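Local structure of xylan esterase, putative, AXE2C (Cellvibrio japonicus, 2WAA) at residues G234-D237 against F238-G241; P243-A246 against T247-T251; I77-A81 against Q82-V86. The protein removes acetyl groups from acetylated xylan and glucomannan, and so takes part in the breakdown of plant cell wall polysaccharides. All coordinates share one frame; numbering follows the deposited sequence.

Read from the N terminus, the three contacts follow one another in series; none nests in or crosses another. Contact 3 comes first and closes the loop between strands 75-79 and 84-91, tying together two sheets of the N-terminal domain. Contact 1, in the esterase domain, closes the single turn of helix 235-238, after strand 228-231 in the chain, and contact 2 opens helix 245-262 shortly afterwards. Contacts 1 and 2 touch through Asp237, Phe238, Pro243 and Tyr248, with centres about 12 Å apart. Contact 3 stands apart, its centre about 36 Å from that of contact 1 and 44 Å from that of contact 2.

Contact 1. Residues G234-D237 against F238-G241; sequences GTND and FSPG. With ACT (acetate ion), chain C.
The backbone N of Phe238 is shared by two carbonyls of the turn before it. It donates to Gly234 O at 3.2 Å with an N-H...O angle of 145°, arriving nearly in line with that carbonyl, and more weakly to Thr235 O. Gly234 O also lies at the edge of the phenyl ring of Phe238, near its plane and 3.2 Å from CD1. That ring is packed against Ala283 and Leu284 of helix 278-295. A weak bond from Ser239 N to Asn236 O, 3.2 Å, continues the turn, and Pro240 CD rests 3.4 Å from Asn236 O. In one of the two conformers of Ser239, OG is joined through one water to Thr235 O and through another to Asn236 OD1; the bridges hold for this conformer alone and are to that extent doubtful.

The other end of the same amide meets the acetate. With CG of Asn236 swung beside its own backbone N (chi1 -62°), ND2 donates to OXT at 2.9 Å in an almost straight bond of 169°. Arg187 O accepts from the same ND2, which should help fix the rotation of the amide. Thr235 CG2 touches the acetate methyl, CH3, at 3.8 Å. The carboxylate of Asp237 accepts from Leu189 N and Ile190 N, and OD2 also pairs with Tyr248 OH, which ties the loop after Gly186 to the turn.

The acetate, probably a guest from the crystallisation liquor, is also held by His316 NE2, from the inferred charge relay. Its donors Ser141 N, Gly186 N and Asn236 ND2 are consistent with the oxyanion hole of an SGNH hydrolase, Gly186 and Asn236 being the inferred transition-state stabilisers, and Gly-Thr-Asn-Asp fits the family's Gly-X-Asn-Asp block.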
# COMPACT_ATOMS: atom_id res chain seq x y z
N GLY A 234 12.50 1.98 8.91
CA GLY A 234 13.67 1.77 9.74
C GLY A 234 14.56 0.58 9.41
O GLY A 234 15.77 0.70 9.54
N THR A 235 13.99 -0.57 9.01
CA THR A 235 14.81 -1.76 8.75
C THR A 235 16.03 -1.39 7.89
O THR A 235 17.16 -1.77 8.20
CB THR A 235 14.02 -2.78 7.98
OG1 THR A 235 12.86 -3.11 8.76
CG2 THR A 235 14.85 -4.07 7.76
N ASN A 236 15.81 -0.66 6.81
CA ASN A 236 16.93 -0.47 5.86
C ASN A 236 17.96 0.52 6.37
O ASN A 236 19.15 0.43 6.03
CB ASN A 236 16.37 -0.12 4.47
CG ASN A 236 15.51 -1.25 3.92
OD1 ASN A 236 15.97 -2.41 3.88
ND2 ASN A 236 14.22 -0.95 3.58
N ASP A 237 17.52 1.50 7.17
CA ASP A 237 18.46 2.41 7.80
C ASP A 237 19.46 1.67 8.68
O ASP A 237 20.60 2.15 8.88
CB ASP A 237 17.75 3.43 8.68
CG ASP A 237 16.86 4.35 7.87
OD1 ASP A 237 17.42 5.10 7.03
OD2 ASP A 237 15.62 4.29 8.06
N PHE A 238 19.00 0.57 9.29
CA PHE A 238 19.84 -0.23 10.23
C PHE A 238 20.60 -1.38 9.57
O PHE A 238 21.41 -2.07 10.22
CB PHE A 238 18.97 -0.76 11.41
CG PHE A 238 18.60 0.32 12.38
CD1 PHE A 238 17.81 1.38 11.96
CD2 PHE A 238 19.08 0.33 13.68
CE1 PHE A 238 17.48 2.42 12.83
CE2 PHE A 238 18.76 1.34 14.56
CZ PHE A 238 17.97 2.41 14.15
N SER A 239 20.36 -1.59 8.27
CA SER A 239 21.02 -2.70 7.57
C SER A 239 22.53 -2.56 7.53
O SER A 239 23.24 -3.53 7.80
CB SER A 239 20.44 -2.87 6.17
OG SER A 239 19.11 -3.26 6.31
N PRO A 240 23.03 -1.36 7.21
CA PRO A 240 24.49 -1.25 7.24
C PRO A 240 25.08 -1.28 8.66
O PRO A 240 26.24 -1.66 8.80
CB PRO A 240 24.76 0.14 6.63
CG PRO A 240 23.47 0.51 5.88
CD PRO A 240 22.39 -0.12 6.70
N GLY A 241 24.30 -0.89 9.67
CA GLY A 241 24.77 -0.73 11.05
C GLY A 241 23.77 0.22 11.71
O GLY A 241 22.87 0.75 11.05
C ACT C . 13.08 -4.07 2.98
O ACT C . 13.67 -4.92 2.22
OXT ACT C . 12.64 -3.05 2.40
CH3 ACT C . 12.90 -4.26 4.46
O HOH W 1 18.38 -4.40 8.48
O HOH W 2 17.32 -4.64 5.00

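Contact 2. Residues P243-A246 against T247-T251; sequences PDRA and TYINT
Two polar bonds join Asp244 to Thr247, and both end on the same carboxylate oxygen. Asp244 holds the N-cap position of helix 245-262, and its CG, trans to the backbone N (chi1 179°), is placed to swing OD2 over the first turn. There OD2 accepts from Thr247 N at 3.0 Å, a donor standing 45° out of the carboxylate plane, and from Thr247 OG1 at 2.5 Å on the lone pair away from OD1. The hydroxyl bond is short, and the two side chains meet at about a right angle. A negative charge at this helix end would probably be favoured by the helix dipole.

Regular helical bonds take over at once. Tyr248 N donates to Asp244 O at 2.9 Å, and the next two rungs, Ile249 N to Arg245 O and Asn250 N to Ala246 O, are equally short.

Apolar packing occupies the other flanks. Pro243 CG comes obliquely against the tyrosine ring, 3.7 Å from Tyr248 CD1. Arg245 and Ile249 run alongside each other in the same direction; Ile249 CD1 lies 3.6 Å from Arg245 CG, and the extended arginine chain carries NE past it as well.

The ends of these side chains connect the helix to its surroundings. Arg245 NH2 forms a salt bridge with Glu290 and a hydrogen bond with Ser286, while Ile249 touches Glu290 and Gln294, all on helix 278-295. Tyr248 leans on Leu189 and Ile190 and hydrogen-bonds through OH to Asp237, linking helix 245-262 to the short helix 235-238.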
# COMPACT_ATOMS: atom_id res chain seq x y z
N PRO A 243 22.42 3.60 12.68
CA PRO A 243 22.82 4.96 12.26
C PRO A 243 23.04 5.93 13.42
O PRO A 243 22.56 5.72 14.53
CB PRO A 243 21.61 5.45 11.41
CG PRO A 243 20.41 4.60 11.89
CD PRO A 243 21.01 3.27 12.28
N ASP A 244 23.79 6.99 13.16
CA ASP A 244 24.00 8.03 14.16
C ASP A 244 22.71 8.49 14.87
O ASP A 244 21.74 8.93 14.21
CB ASP A 244 24.66 9.25 13.48
CG ASP A 244 24.90 10.37 14.45
OD1 ASP A 244 25.63 10.13 15.44
OD2 ASP A 244 24.36 11.48 14.26
N ARG A 245 22.71 8.45 16.20
CA ARG A 245 21.51 8.76 16.98
C ARG A 245 20.97 10.17 16.77
O ARG A 245 19.78 10.34 16.42
CB ARG A 245 21.76 8.47 18.47
CG ARG A 245 20.71 8.99 19.39
CD ARG A 245 20.93 8.48 20.86
NE ARG A 245 19.65 8.48 21.54
CZ ARG A 245 18.95 7.40 21.92
NH1 ARG A 245 19.42 6.16 21.80
NH2 ARG A 245 17.77 7.59 22.47
N ALA A 246 21.80 11.20 16.96
CA ALA A 246 21.29 12.56 16.76
C ALA A 246 20.76 12.78 15.34
O ALA A 246 19.74 13.41 15.17
CB ALA A 246 22.36 13.65 17.14
N THR A 247 21.45 12.26 14.34
CA THR A 247 21.07 12.48 12.96
C THR A 247 19.70 11.82 12.68
O THR A 247 18.77 12.41 12.11
CB THR A 247 22.07 11.83 12.01
OG1 THR A 247 23.37 12.43 12.16
CG2 THR A 247 21.62 12.00 10.56
N TYR A 248 19.57 10.59 13.12
CA TYR A 248 18.33 9.87 12.88
C TYR A 248 17.15 10.52 13.61
O TYR A 248 16.07 10.72 13.03
CB TYR A 248 18.49 8.43 13.30
CG TYR A 248 17.47 7.56 12.63
CD1 TYR A 248 17.73 7.04 11.37
CD2 TYR A 248 16.27 7.24 13.26
CE1 TYR A 248 16.81 6.20 10.72
CE2 TYR A 248 15.34 6.39 12.64
CZ TYR A 248 15.63 5.89 11.37
OH TYR A 248 14.75 5.08 10.71
N ILE A 249 17.34 10.83 14.89
CA ILE A 249 16.24 11.39 15.67
C ILE A 249 15.86 12.75 15.12
O ILE A 249 14.66 13.09 15.01
CB ILE A 249 16.58 11.47 17.17
CG1 ILE A 249 16.67 10.04 17.77
CG2 ILE A 249 15.57 12.38 17.94
CD1 ILE A 249 17.23 10.05 19.20
N ASN A 250 16.85 13.55 14.73
CA ASN A 250 16.49 14.85 14.19
C ASN A 250 15.74 14.73 12.87
O ASN A 250 14.80 15.50 12.61
CB ASN A 250 17.72 15.75 14.05
CG ASN A 250 18.23 16.21 15.40
OD1 ASN A 250 17.48 16.28 16.40
ND2 ASN A 250 19.50 16.58 15.43
N THR A 251 16.11 13.77 12.02
CA THR A 251 15.34 13.66 10.80
C THR A 251 13.98 13.00 11.00
O THR A 251 13.03 13.42 10.35
CB THR A 251 16.14 13.32 9.50
OG1 THR A 251 15.48 12.34 8.67
CG2 THR A 251 17.55 12.94 9.81

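Contact 3. Residues I77-A81 against Q82-V86; sequences IKLDA and QQQTV
The amide of Gln84 is a flat group held by its edge: OE1 and NE2 both face the backbone of Asp80, while Leu79 CD2 lies over one face. This is the bend of a beta-arch, in which strands 75-79 and 84-91 run nearly antiparallel, 158° between their directions, yet belong to different sheets of the N-terminal beta-sandwich. Asp80 N donates to Gln84 OE1 at 2.9 Å, in the carbonyl plane and on a lone pair. Gln84 NE2 returns a bond of 3.0 Å to Asp80 O, which lies close to the amide plane. The chain of Gln84, with CG between its backbone N and carbonyl carbon (chi1 67°) and bent again at chi2, curls back to make both bonds, and NE2 also reaches Met56 O on strand 51-58.

Below the bend the strands meet through apolar side chains. Ile77 CD1 and Val86 CG1 reach toward each other tip to tip at 4.0 Å, and Leu79 crosses Val86 at about a right angle, CD2 to CG2 also 4.0 Å.

The top of the arch is an Asx turn, Gln82 N donating to Asp80 OD2 at 2.9 Å. Here the Asp80 carboxylate and the Gln82 amide lie side by side with their planes 84° apart, bridged by a water that donates to Asp80 OD2 at 2.6 Å and accepts from Gln82 NE2 at 2.8 Å.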
# COMPACT_ATOMS: atom_id res chain seq x y z
N ILE A 77 -2.90 -11.89 -11.99
CA ILE A 77 -2.53 -11.76 -13.41
C ILE A 77 -1.32 -10.85 -13.55
O ILE A 77 -1.26 -9.81 -12.89
CB ILE A 77 -3.71 -11.05 -14.12
CG1 ILE A 77 -4.98 -11.88 -13.90
CG2 ILE A 77 -3.39 -10.81 -15.66
CD1 ILE A 77 -6.22 -11.21 -14.61
N LYS A 78 -0.36 -11.24 -14.39
CA LYS A 78 0.81 -10.40 -14.63
C LYS A 78 0.53 -9.57 -15.89
O LYS A 78 0.09 -10.11 -16.89
CB LYS A 78 2.04 -11.28 -14.85
CG LYS A 78 3.38 -10.50 -14.90
CD LYS A 78 4.53 -11.50 -15.10
CE LYS A 78 5.87 -10.85 -14.95
NZ LYS A 78 6.90 -11.99 -15.13
N LEU A 79 0.69 -8.27 -15.83
CA LEU A 79 0.29 -7.42 -16.96
C LEU A 79 1.47 -7.17 -17.92
O LEU A 79 2.54 -6.72 -17.51
CB LEU A 79 -0.23 -6.06 -16.42
CG LEU A 79 -1.53 -6.13 -15.61
CD1 LEU A 79 -1.84 -4.73 -15.11
CD2 LEU A 79 -2.70 -6.65 -16.52
N ASP A 80 1.23 -7.40 -19.20
CA ASP A 80 2.22 -7.12 -20.25
C ASP A 80 2.50 -5.63 -20.37
O ASP A 80 1.67 -4.81 -20.02
CB ASP A 80 1.61 -7.59 -21.57
CG ASP A 80 2.66 -7.89 -22.64
OD1 ASP A 80 3.11 -9.07 -22.69
OD2 ASP A 80 2.98 -6.98 -23.44
N ALA A 81 3.68 -5.29 -20.90
CA ALA A 81 4.00 -3.91 -21.15
C ALA A 81 3.14 -3.30 -22.28
O ALA A 81 2.97 -2.10 -22.36
CB ALA A 81 5.51 -3.78 -21.48
N GLN A 82 2.56 -4.12 -23.15
CA GLN A 82 1.69 -3.59 -24.21
C GLN A 82 0.26 -3.51 -23.65
O GLN A 82 -0.11 -4.34 -22.84
CB GLN A 82 1.64 -4.56 -25.41
CG GLN A 82 2.96 -5.03 -26.07
CD GLN A 82 2.75 -6.31 -26.90
OE1 GLN A 82 1.82 -6.40 -27.72
NE2 GLN A 82 3.58 -7.33 -26.65
N GLN A 83 -0.54 -2.57 -24.14
CA GLN A 83 -1.95 -2.54 -23.78
C GLN A 83 -2.59 -3.89 -24.11
O GLN A 83 -2.34 -4.47 -25.18
CB GLN A 83 -2.67 -1.42 -24.55
CG GLN A 83 -4.07 -1.16 -24.02
CD GLN A 83 -4.78 -0.05 -24.80
OE1 GLN A 83 -4.15 0.93 -25.18
NE2 GLN A 83 -6.10 -0.20 -25.02
N GLN A 84 -3.44 -4.38 -23.21
CA GLN A 84 -4.13 -5.66 -23.41
C GLN A 84 -5.54 -5.56 -22.83
O GLN A 84 -5.77 -4.90 -21.81
CB GLN A 84 -3.35 -6.78 -22.66
CG GLN A 84 -3.37 -6.62 -21.11
CD GLN A 84 -1.96 -6.70 -20.46
OE1 GLN A 84 -1.49 -7.79 -20.05
NE2 GLN A 84 -1.27 -5.53 -20.39
N THR A 85 -6.50 -6.18 -23.50
CA THR A 85 -7.82 -6.34 -22.95
C THR A 85 -7.79 -7.45 -21.90
O THR A 85 -7.46 -8.60 -22.21
CB THR A 85 -8.80 -6.77 -24.03
OG1 THR A 85 -8.73 -5.83 -25.11
CG2 THR A 85 -10.23 -6.83 -23.44
N VAL A 86 -8.13 -7.09 -20.67
CA VAL A 86 -8.18 -8.04 -19.56
C VAL A 86 -9.63 -8.36 -19.25
O VAL A 86 -10.40 -7.48 -18.91
CB VAL A 86 -7.50 -7.45 -18.29
CG1 VAL A 86 -7.57 -8.44 -17.09
CG2 VAL A 86 -6.04 -7.07 -18.59
O HOH W 3 5.38 -6.98 -24.52